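Local coordinates for malonyl CoA-acyl carrier protein transacylase (Bartonella henselae, PDB 3QAT), which probably transfers the malonyl group from malonyl-CoA to acyl carrier protein, the step that supplies malonyl units for fatty acid biosynthesis, at residues Gln28-Ala31 against Ala32-Val35; Ala68-Ala71 against Val72-Val76; Thr114-Ala117 against Arg118-Ile122. All coordinates share one frame; numbering follows the deposited sequence.

Contact 1. Residues Gln28-Ala31 against Ala32-Val35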
ATOM      1  N   GLN A  28       0.150 -22.265 -11.998  1.00 16.93           N
ATOM      2  CA  GLN A  28      -1.236 -22.752 -12.054  1.00 17.29           C
ATOM      3  C   GLN A  28      -2.089 -22.055 -13.115  1.00 17.06           C
ATOM      4  O   GLN A  28      -3.015 -22.659 -13.661  1.00 18.86           O
ATOM      5  CB  GLN A  28      -1.924 -22.567 -10.693  1.00 16.67           C
ATOM      6  CG  GLN A  28      -1.398 -23.452  -9.570  1.00 18.74           C
ATOM      7  CD  GLN A  28      -1.965 -23.043  -8.215  1.00 20.72           C
ATOM      8  OE1 GLN A  28      -2.138 -21.848  -7.923  1.00 18.19           O
ATOM      9  NE2 GLN A  28      -2.266 -24.034  -7.385  1.00 23.49           N
ATOM     10  N   PHE A  29      -1.777 -20.791 -13.402  1.00 15.53           N
ATOM     11  CA  PHE A  29      -2.601 -19.980 -14.289  1.00 14.88           C
ATOM     12  C   PHE A  29      -1.763 -19.156 -15.243  1.00 14.35           C
ATOM     13  O   PHE A  29      -0.878 -18.371 -14.816  1.00 14.09           O
ATOM     14  CB  PHE A  29      -3.489 -19.012 -13.474  1.00 14.46           C
ATOM     15  CG  PHE A  29      -4.404 -19.684 -12.499  1.00 15.89           C
ATOM     16  CD1 PHE A  29      -5.633 -20.181 -12.927  1.00 16.22           C
ATOM     17  CD2 PHE A  29      -4.048 -19.807 -11.151  1.00 16.00           C
ATOM     18  CE1 PHE A  29      -6.514 -20.805 -12.021  1.00 18.57           C
ATOM     19  CE2 PHE A  29      -4.925 -20.438 -10.232  1.00 17.74           C
ATOM     20  CZ  PHE A  29      -6.148 -20.932 -10.675  1.00 18.80           C
ATOM     21  N   VAL A  30      -2.043 -19.303 -16.539  1.00 13.91           N
ATOM     22  CA  VAL A  30      -1.391 -18.438 -17.527  1.00 12.83           C
ATOM     23  C   VAL A  30      -1.722 -16.950 -17.274  1.00 12.00           C
ATOM     24  O   VAL A  30      -0.891 -16.090 -17.549  1.00 11.45           O
ATOM     25  CB  VAL A  30      -1.703 -18.897 -19.001  1.00 13.52           C
ATOM     26  CG1 VAL A  30      -3.137 -18.503 -19.422  1.00 13.91           C
ATOM     27  CG2 VAL A  30      -0.650 -18.347 -19.990  1.00 12.57           C
ATOM     28  N   ALA A  31      -2.906 -16.659 -16.725  1.00 11.51           N
ATOM     29  CA  ALA A  31      -3.287 -15.275 -16.483  1.00 11.80           C
ATOM     30  C   ALA A  31      -2.306 -14.668 -15.484  1.00 11.27           C
ATOM     31  O   ALA A  31      -1.955 -13.498 -15.599  1.00 11.79           O
ATOM     32  CB  ALA A  31      -4.716 -15.175 -15.945  1.00 11.65           C
ATOM     33  N   ALA A  32      -1.879 -15.461 -14.501  1.00 11.52           N
ATOM     34  CA  ALA A  32      -0.916 -14.936 -13.508  1.00  9.67           C
ATOM     35  C   ALA A  32       0.476 -14.830 -14.108  1.00 10.94           C
ATOM     36  O   ALA A  32       1.162 -13.807 -13.936  1.00  9.83           O
ATOM     37  CB  ALA A  32      -0.908 -15.835 -12.248  1.00 10.33           C
ATOM     38  N   ARG A  33       0.876 -15.874 -14.839  1.00 10.98           N
ATOM     39  CA  ARG A  33       2.200 -15.910 -15.480  1.00 11.56           C
ATOM     40  C   ARG A  33       2.407 -14.690 -16.386  1.00 11.14           C
ATOM     41  O   ARG A  33       3.476 -14.038 -16.351  1.00 10.88           O
ATOM     42  CB  ARG A  33       2.353 -17.218 -16.284  1.00 12.94           C
ATOM     43  CG  ARG A  33       3.726 -17.473 -16.896  1.00 15.84           C
ATOM     44  CD  ARG A  33       3.724 -18.864 -17.628  1.00 21.64           C
ATOM     45  NE  ARG A  33       2.956 -19.814 -16.811  1.00 25.82           N
ATOM     46  CZ  ARG A  33       1.969 -20.617 -17.231  1.00 27.26           C
ATOM     47  NH1 ARG A  33       1.626 -20.707 -18.526  1.00 26.41           N
ATOM     48  NH2 ARG A  33       1.347 -21.380 -16.336  1.00 26.73           N
ATOM     49  N   MET A  34       1.378 -14.343 -17.158  1.00 11.16           N
ATOM     50  CA  MET A  34       1.500 -13.216 -18.094  1.00 10.46           C
ATOM     51  C   MET A  34       1.643 -11.867 -17.404  1.00  9.52           C
ATOM     52  O   MET A  34       2.288 -10.992 -17.936  1.00  9.33           O
ATOM     53  CB  MET A  34       0.312 -13.194 -19.064  1.00 11.24           C
ATOM     54  CG  MET A  34       0.369 -14.337 -20.038  1.00 12.61           C
ATOM     55  SD  MET A  34      -0.967 -14.349 -21.262  1.00 15.10           S
ATOM     56  CE  MET A  34      -2.427 -14.336 -20.235  1.00 13.12           C
ATOM     57  N   VAL A  35       1.042 -11.698 -16.233  1.00  9.52           N
ATOM     58  CA  VAL A  35       1.248 -10.439 -15.484  1.00  8.05           C
ATOM     59  C   VAL A  35       2.729 -10.252 -15.147  1.00  7.92           C
ATOM     60  O   VAL A  35       3.297  -9.177 -15.414  1.00  8.37           O
ATOM     61  CB  VAL A  35       0.374 -10.399 -14.203  1.00  7.95           C
ATOM     62  CG1 VAL A  35       0.838  -9.280 -13.231  1.00  9.41           C
ATOM     63  CG2 VAL A  35      -1.086 -10.221 -14.591  1.00  9.13           C
TER
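Phe-29 and Arg-33 meet in a local contact over the first turn of helix 30-43, at the break where helix 23-28 ends and the new helix sets off. Phe-29 takes the N-cap position, and its carbonyl opens the helical ladder: Phe-29 O receives Arg-33 N at 3.1 Å, with Ala-32 N as a second, weak donor. One residue on, Val-30 O accepts Met-34 N at 2.9 Å. The Arg-33 chain, with CG anti to the backbone N (chi1 -174°) and a bend at chi3 (-40°), folds back over this turn. One guanidinium face thereby settles on the backbone, Val-30 CA lying 3.8 Å from its plane toward the rim, while NH1 comes within 3.6 Å of Val-30 CG2. Beyond that point NH2 hydrogen-bonds Thr-26 O in the preceding helix. Met-34 CG approaches Val-30 CG2 at 4.1 Å. On the inner side, Phe-29 CB stands near Ala-32 CB, and Ala-32 packs on Ala-75 of helix 62-82. The arginine thus joins two helices across their break, its polar end bonded to one and its flat face laid on the start of the other.

Contact 2. Residues Ala68-Ala71 against Val72-Val76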
ATOM      1  N   ALA A  68       6.879  -5.154  -7.575  1.00  5.31           N
ATOM      2  CA  ALA A  68       6.662  -6.607  -7.295  1.00  6.17           C
ATOM      3  C   ALA A  68       5.344  -6.903  -6.583  1.00  5.42           C
ATOM      4  O   ALA A  68       4.626  -7.829  -6.956  1.00  5.78           O
ATOM      5  CB  ALA A  68       7.809  -7.185  -6.469  1.00  5.82           C
ATOM      6  N   LEU A  69       5.031  -6.123  -5.553  1.00  5.52           N
ATOM      7  CA  LEU A  69       3.777  -6.342  -4.820  1.00  4.97           C
ATOM      8  C   LEU A  69       2.579  -6.079  -5.721  1.00  5.92           C
ATOM      9  O   LEU A  69       1.567  -6.807  -5.645  1.00  6.35           O
ATOM     10  CB  LEU A  69       3.713  -5.468  -3.553  1.00  5.78           C
ATOM     11  CG  LEU A  69       4.488  -6.106  -2.370  1.00  4.13           C
ATOM     12  CD1 LEU A  69       4.756  -5.063  -1.275  1.00  6.95           C
ATOM     13  CD2 LEU A  69       3.694  -7.287  -1.800  1.00  4.86           C
ATOM     14  N   MET A  70       2.671  -5.040  -6.566  1.00  5.12           N
ATOM     15  CA  MET A  70       1.586  -4.760  -7.498  1.00  5.85           C
ATOM     16  C   MET A  70       1.401  -5.947  -8.452  1.00  6.10           C
ATOM     17  O   MET A  70       0.270  -6.357  -8.712  1.00  6.89           O
ATOM     18  CB  MET A  70       1.864  -3.457  -8.273  1.00  6.66           C
ATOM     19  CG  MET A  70       0.784  -3.052  -9.312  1.00  6.58           C
ATOM     20  SD  MET A  70       1.030  -3.900 -10.909  1.00  7.51           S
ATOM     21  CE  MET A  70       2.625  -3.263 -11.416  1.00  7.34           C
ATOM     22  N   ALA A  71       2.509  -6.525  -8.928  1.00  5.94           N
ATOM     23  CA  ALA A  71       2.420  -7.671  -9.871  1.00  5.60           C
ATOM     24  C   ALA A  71       1.661  -8.832  -9.212  1.00  6.42           C
ATOM     25  O   ALA A  71       0.808  -9.437  -9.842  1.00  6.92           O
ATOM     26  CB  ALA A  71       3.804  -8.135 -10.290  1.00  6.36           C
ATOM     27  N   VAL A  72       1.982  -9.144  -7.955  1.00  6.26           N
ATOM     28  CA  VAL A  72       1.285 -10.239  -7.280  1.00  7.11           C
ATOM     29  C   VAL A  72      -0.208  -9.921  -7.193  1.00  7.33           C
ATOM     30  O   VAL A  72      -1.042 -10.776  -7.504  1.00  7.03           O
ATOM     31  CB  VAL A  72       1.860 -10.500  -5.888  1.00  7.53           C
ATOM     32  CG1 VAL A  72       1.046 -11.590  -5.154  1.00  9.42           C
ATOM     33  CG2 VAL A  72       3.336 -10.911  -6.016  1.00  8.78           C
ATOM     34  N   SER A  73      -0.554  -8.695  -6.795  1.00  6.63           N
ATOM     35  CA  SER A  73      -1.962  -8.313  -6.705  1.00  6.72           C
ATOM     36  C   SER A  73      -2.671  -8.426  -8.055  1.00  7.08           C
ATOM     37  O   SER A  73      -3.780  -8.978  -8.155  1.00  7.14           O
ATOM     38  CB  SER A  73      -2.131  -6.892  -6.151  1.00  6.88           C
ATOM     39  OG  SER A  73      -1.856  -6.827  -4.766  1.00  6.56           O
ATOM     40  N   MET A  74      -2.020  -7.911  -9.089  1.00  7.10           N
ATOM     41  CA  MET A  74      -2.644  -7.946 -10.440  1.00  8.11           C
ATOM     42  C   MET A  74      -2.724  -9.364 -11.008  1.00  8.39           C
ATOM     43  O   MET A  74      -3.667  -9.682 -11.729  1.00  8.95           O
ATOM     44  CB  MET A  74      -1.921  -6.994 -11.400  1.00  8.44           C
ATOM     45  CG  MET A  74      -2.293  -5.527 -11.144  1.00 10.49           C
ATOM     46  SD  MET A  74      -4.087  -5.183 -11.185  1.00 11.03           S
ATOM     47  CE  MET A  74      -4.536  -5.791 -12.815  1.00 12.90           C
ATOM     48  N   ALA A  75      -1.770 -10.236 -10.657  1.00  8.14           N
ATOM     49  CA  ALA A  75      -1.890 -11.657 -11.056  1.00  9.35           C
ATOM     50  C   ALA A  75      -3.173 -12.254 -10.442  1.00  9.69           C
ATOM     51  O   ALA A  75      -3.950 -12.924 -11.137  1.00  9.62           O
ATOM     52  CB  ALA A  75      -0.668 -12.464 -10.597  1.00  8.77           C
ATOM     53  N   VAL A  76      -3.405 -12.006  -9.157  1.00  9.27           N
ATOM     54  CA  VAL A  76      -4.656 -12.460  -8.525  1.00  9.50           C
ATOM     55  C   VAL A  76      -5.890 -11.880  -9.238  1.00 10.13           C
ATOM     56  O   VAL A  76      -6.835 -12.637  -9.554  1.00 10.39           O
ATOM     57  CB  VAL A  76      -4.688 -12.130  -7.029  1.00  9.09           C
ATOM     58  CG1 VAL A  76      -6.086 -12.443  -6.434  1.00  8.89           C
ATOM     59  CG2 VAL A  76      -3.610 -12.913  -6.307  1.00  9.92           C
TER
HETATM   60  O   HOH W   1       0.433  -8.026  -3.335  1.00  5.68           O
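Met-70 and Met-74 touch one helical turn apart, and theirs is the apolar part of the contact: SD of Met-70 lies 3.7 Å from CG of Met-74. The Met-70 chain leaves with CG anti to the backbone N (chi1 179°), then bends at chi2 and chi3; Met-74, its CG beside its own backbone N, bends at the same two torsions. The two chains slant across one another and then part. Met-70 packs mainly on helix 113-129, at Thr-116, Ala-117 and Leu-120, and also on Ser-103 of helix 100-107, the helix that Met-74 meets at Cys-106 and Ala-107.

Four backbone bonds of the i to i+4 kind run through the turn. Met-74 N binds Met-70 O at 2.8 Å, and Ala-75 N to Ala-71 O has the same length. Val-72 N binds Ala-68 O and Ser-73 N binds Leu-69 O. This is the buried middle of helix 62-82 in the acyl transferase domain, and Ala-71, Val-72 and Ala-75 lie against Phe-36 of helix 30-43.

The polar side-chain bonds gather at Ser-73. A water donates to Leu-69 O at 2.8 Å and to Ser-73 OG at 3.0 Å, bridging the carbonyl and the hydroxyl of successive turns. Leu-69 O therefore accepts twice, from Ser-73 N and from the water. Ser-73 OG is also hydrogen-bonded to Ile-281 O, at the end of strand 275-281, which ties this helix to the parallel sheet. Val-72 CG2, the methyl beside its backbone N, rests 3.5 Å from Ala-68 O.

Contact 3. Residues Thr114-Ala117 against Arg118-Ile122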
ATOM      1  N   THR A 114       1.439  -2.124 -17.790  1.00  8.66           N
ATOM      2  CA  THR A 114       2.775  -1.645 -18.104  1.00  8.41           C
ATOM      3  C   THR A 114       3.053  -0.268 -17.464  1.00  8.28           C
ATOM      4  O   THR A 114       4.130  -0.032 -16.879  1.00  8.80           O
ATOM      5  CB  THR A 114       2.990  -1.642 -19.646  1.00  9.01           C
ATOM      6  OG1 THR A 114       3.373  -2.969 -20.057  1.00 10.65           O
ATOM      7  CG2 THR A 114       4.089  -0.645 -20.073  1.00  9.25           C
ATOM      8  N   ASP A 115       2.078   0.647 -17.545  1.00  8.07           N
ATOM      9  CA  ASP A 115       2.256   1.963 -16.943  1.00  7.87           C
ATOM     10  C   ASP A 115       2.328   1.903 -15.430  1.00  7.84           C
ATOM     11  O   ASP A 115       3.092   2.635 -14.824  1.00  7.71           O
ATOM     12  CB  ASP A 115       1.165   2.937 -17.422  1.00  8.43           C
ATOM     13  CG  ASP A 115       1.353   3.338 -18.881  1.00 11.70           C
ATOM     14  OD1 ASP A 115       2.460   3.121 -19.466  1.00 12.87           O
ATOM     15  OD2 ASP A 115       0.393   3.910 -19.453  1.00 14.55           O
ATOM     16  N   THR A 116       1.517   1.035 -14.817  1.00  8.22           N
ATOM     17  CA  THR A 116       1.542   0.916 -13.357  1.00  7.70           C
ATOM     18  C   THR A 116       2.894   0.397 -12.887  1.00  7.22           C
ATOM     19  O   THR A 116       3.459   0.905 -11.903  1.00  7.53           O
ATOM     20  CB  THR A 116       0.428  -0.015 -12.878  1.00  7.36           C
ATOM     21  OG1 THR A 116      -0.837   0.479 -13.368  1.00  7.49           O
ATOM     22  CG2 THR A 116       0.373  -0.008 -11.338  1.00  8.57           C
ATOM     23  N   ALA A 117       3.438  -0.587 -13.610  1.00  7.07           N
ATOM     24  CA  ALA A 117       4.786  -1.077 -13.269  1.00  6.41           C
ATOM     25  C   ALA A 117       5.823   0.046 -13.331  1.00  6.85           C
ATOM     26  O   ALA A 117       6.627   0.210 -12.412  1.00  6.52           O
ATOM     27  CB  ALA A 117       5.191  -2.228 -14.190  1.00  7.41           C
ATOM     28  N   ARG A 118       5.783   0.830 -14.398  1.00  6.78           N
ATOM     29  CA  ARG A 118       6.751   1.889 -14.568  1.00  6.99           C
ATOM     30  C   ARG A 118       6.554   3.001 -13.544  1.00  7.48           C
ATOM     31  O   ARG A 118       7.535   3.530 -13.019  1.00  7.92           O
ATOM     32  CB  ARG A 118       6.691   2.436 -16.007  1.00  7.64           C
ATOM     33  CG  ARG A 118       7.208   1.436 -17.050  1.00  8.38           C
ATOM     34  CD  ARG A 118       6.946   1.953 -18.442  1.00 11.56           C
ATOM     35  NE  ARG A 118       7.486   1.019 -19.414  1.00 13.10           N
ATOM     36  CZ  ARG A 118       7.230   1.066 -20.714  1.00 17.36           C
ATOM     37  NH1 ARG A 118       6.399   1.987 -21.208  1.00 16.10           N
ATOM     38  NH2 ARG A 118       7.797   0.172 -21.515  1.00 19.07           N
ATOM     39  N   LEU A 119       5.305   3.335 -13.251  1.00  6.96           N
ATOM     40  CA  LEU A 119       5.040   4.367 -12.241  1.00  6.90           C
ATOM     41  C   LEU A 119       5.601   3.937 -10.894  1.00  6.44           C
ATOM     42  O   LEU A 119       6.168   4.765 -10.187  1.00  7.31           O
ATOM     43  CB  LEU A 119       3.532   4.663 -12.094  1.00  7.46           C
ATOM     44  CG  LEU A 119       2.875   5.464 -13.223  1.00  7.32           C
ATOM     45  CD1 LEU A 119       1.362   5.311 -13.085  1.00  8.78           C
ATOM     46  CD2 LEU A 119       3.285   6.943 -13.153  1.00  8.79           C
ATOM     47  N   LEU A 120       5.442   2.650 -10.542  1.00  6.97           N
ATOM     48  CA  LEU A 120       5.918   2.167  -9.234  1.00  7.07           C
ATOM     49  C   LEU A 120       7.432   2.060  -9.148  1.00  6.88           C
ATOM     50  O   LEU A 120       8.016   2.310  -8.101  1.00  7.47           O
ATOM     51  CB  LEU A 120       5.235   0.847  -8.837  1.00  6.87           C
ATOM     52  CG  LEU A 120       3.754   1.064  -8.499  1.00  6.71           C
ATOM     53  CD1 LEU A 120       3.134  -0.301  -8.319  1.00  6.91           C
ATOM     54  CD2 LEU A 120       3.607   1.918  -7.226  1.00  7.85           C
ATOM     55  N   ARG A 121       8.076   1.759 -10.275  1.00  7.10           N
ATOM     56  CA  ARG A 121       9.527   1.806 -10.328  1.00  6.55           C
ATOM     57  C   ARG A 121      10.043   3.260 -10.162  1.00  7.22           C
ATOM     58  O   ARG A 121      10.971   3.509  -9.403  1.00  8.39           O
ATOM     59  CB  ARG A 121      10.016   1.126 -11.618  1.00  7.44           C
ATOM     60  CG  ARG A 121      11.494   1.307 -11.951  1.00  6.70           C
ATOM     61  CD  ARG A 121      12.455   0.881 -10.843  1.00  9.05           C
ATOM     62  NE  ARG A 121      12.272  -0.504 -10.363  1.00  8.52           N
ATOM     63  CZ  ARG A 121      12.760  -1.590 -10.970  1.00 10.06           C
ATOM     64  NH1 ARG A 121      13.358  -1.522 -12.161  1.00 10.42           N
ATOM     65  NH2 ARG A 121      12.608  -2.775 -10.376  1.00 10.72           N
ATOM     66  N   ILE A 122       9.381   4.204 -10.833  1.00  7.24           N
ATOM     67  CA  ILE A 122       9.723   5.636 -10.676  1.00  8.29           C
ATOM     68  C   ILE A 122       9.512   6.042  -9.215  1.00  8.06           C
ATOM     69  O   ILE A 122      10.356   6.750  -8.620  1.00  8.85           O
ATOM     70  CB  ILE A 122       8.871   6.497 -11.646  1.00  9.20           C
ATOM     71  CG1 ILE A 122       9.403   6.302 -13.070  1.00 10.32           C
ATOM     72  CG2 ILE A 122       8.923   7.991 -11.228  1.00  9.10           C
ATOM     73  CD1 ILE A 122       8.394   6.782 -14.150  1.00 11.51           C
TER
HETATM   74  O   HOH W   2       4.881   4.256 -19.617  1.00 19.07           O
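Thr-114 and Arg-118 run alongside each other in the same direction, near the N-terminal end of helix 113-129. CG2 of Thr-114 sits over the centre of one face of the Arg-118 guanidinium, 3.6 Å above its plane. The threonine methyl is put there by a first torsion that sets CG2 anti to the backbone N and leaves OG1 beside that nitrogen; the arginine chain, extended from CG to NE, carries its flat group under the methyl. Thr-114 OG1 is hydrogen-bonded to Glu-38 OE2, and Arg-118 NE to Ala-42 O, both partners in helix 30-43.

Asp-115 and Arg-118 carry opposite charges, but OD1 and NH1 stand 4.5 Å apart, too far for a salt bridge. A water spans the gap: it donates to Asp-115 OD1 at 2.7 Å and accepts from Arg-118 NH1 at 3.2 Å, lying in the guanidinium plane at its edge.

Along the backbone, Arg-118 N is bound by Thr-114 O, Leu-119 N by Asp-115 O at 2.8 Å, Leu-120 N by Thr-116 O and Arg-121 N by Ala-117 O. Thr-116 turns its OG1 back to Ser-112 O and leaves CG2 4.1 Å from CD1 of Leu-120. Arg-121 heads off with bends at chi2 and chi3, reaching Ala-63 O through NE and forming a salt bridge through NH2 with Glu-45. The Arg-118 guanidinium is thus held at NE by Ala-42 O, with a methyl on one face and a water at NH1; through that water it meets Asp-115, and the two charges probably still favour each other across the gap.

Overall arrangement
The three contacts follow one another along the chain. Contact 1 runs from the end of helix 23-28 into the start of helix 30-43; contacts 2 and 3 each lie within one helix, 62-82 and 113-129. Contact 2 touches both of the others. Its centre lies about 11 Å from that of contact 1, where Val-35 CG1 meets Ala-71 O at 3.4 Å, and about 12 Å from that of contact 3, where Met-70 CB meets Leu-120 CD1, also at 3.4 Å. Contacts 1 and 3 do not touch, their nearest atoms being about 7 Å apart. The three helices of the acyl transferase domain nonetheless pack on one another: 62-82 touches both, and 113-129 meets 30-43 directly further along, at Val-39 and Ala-42.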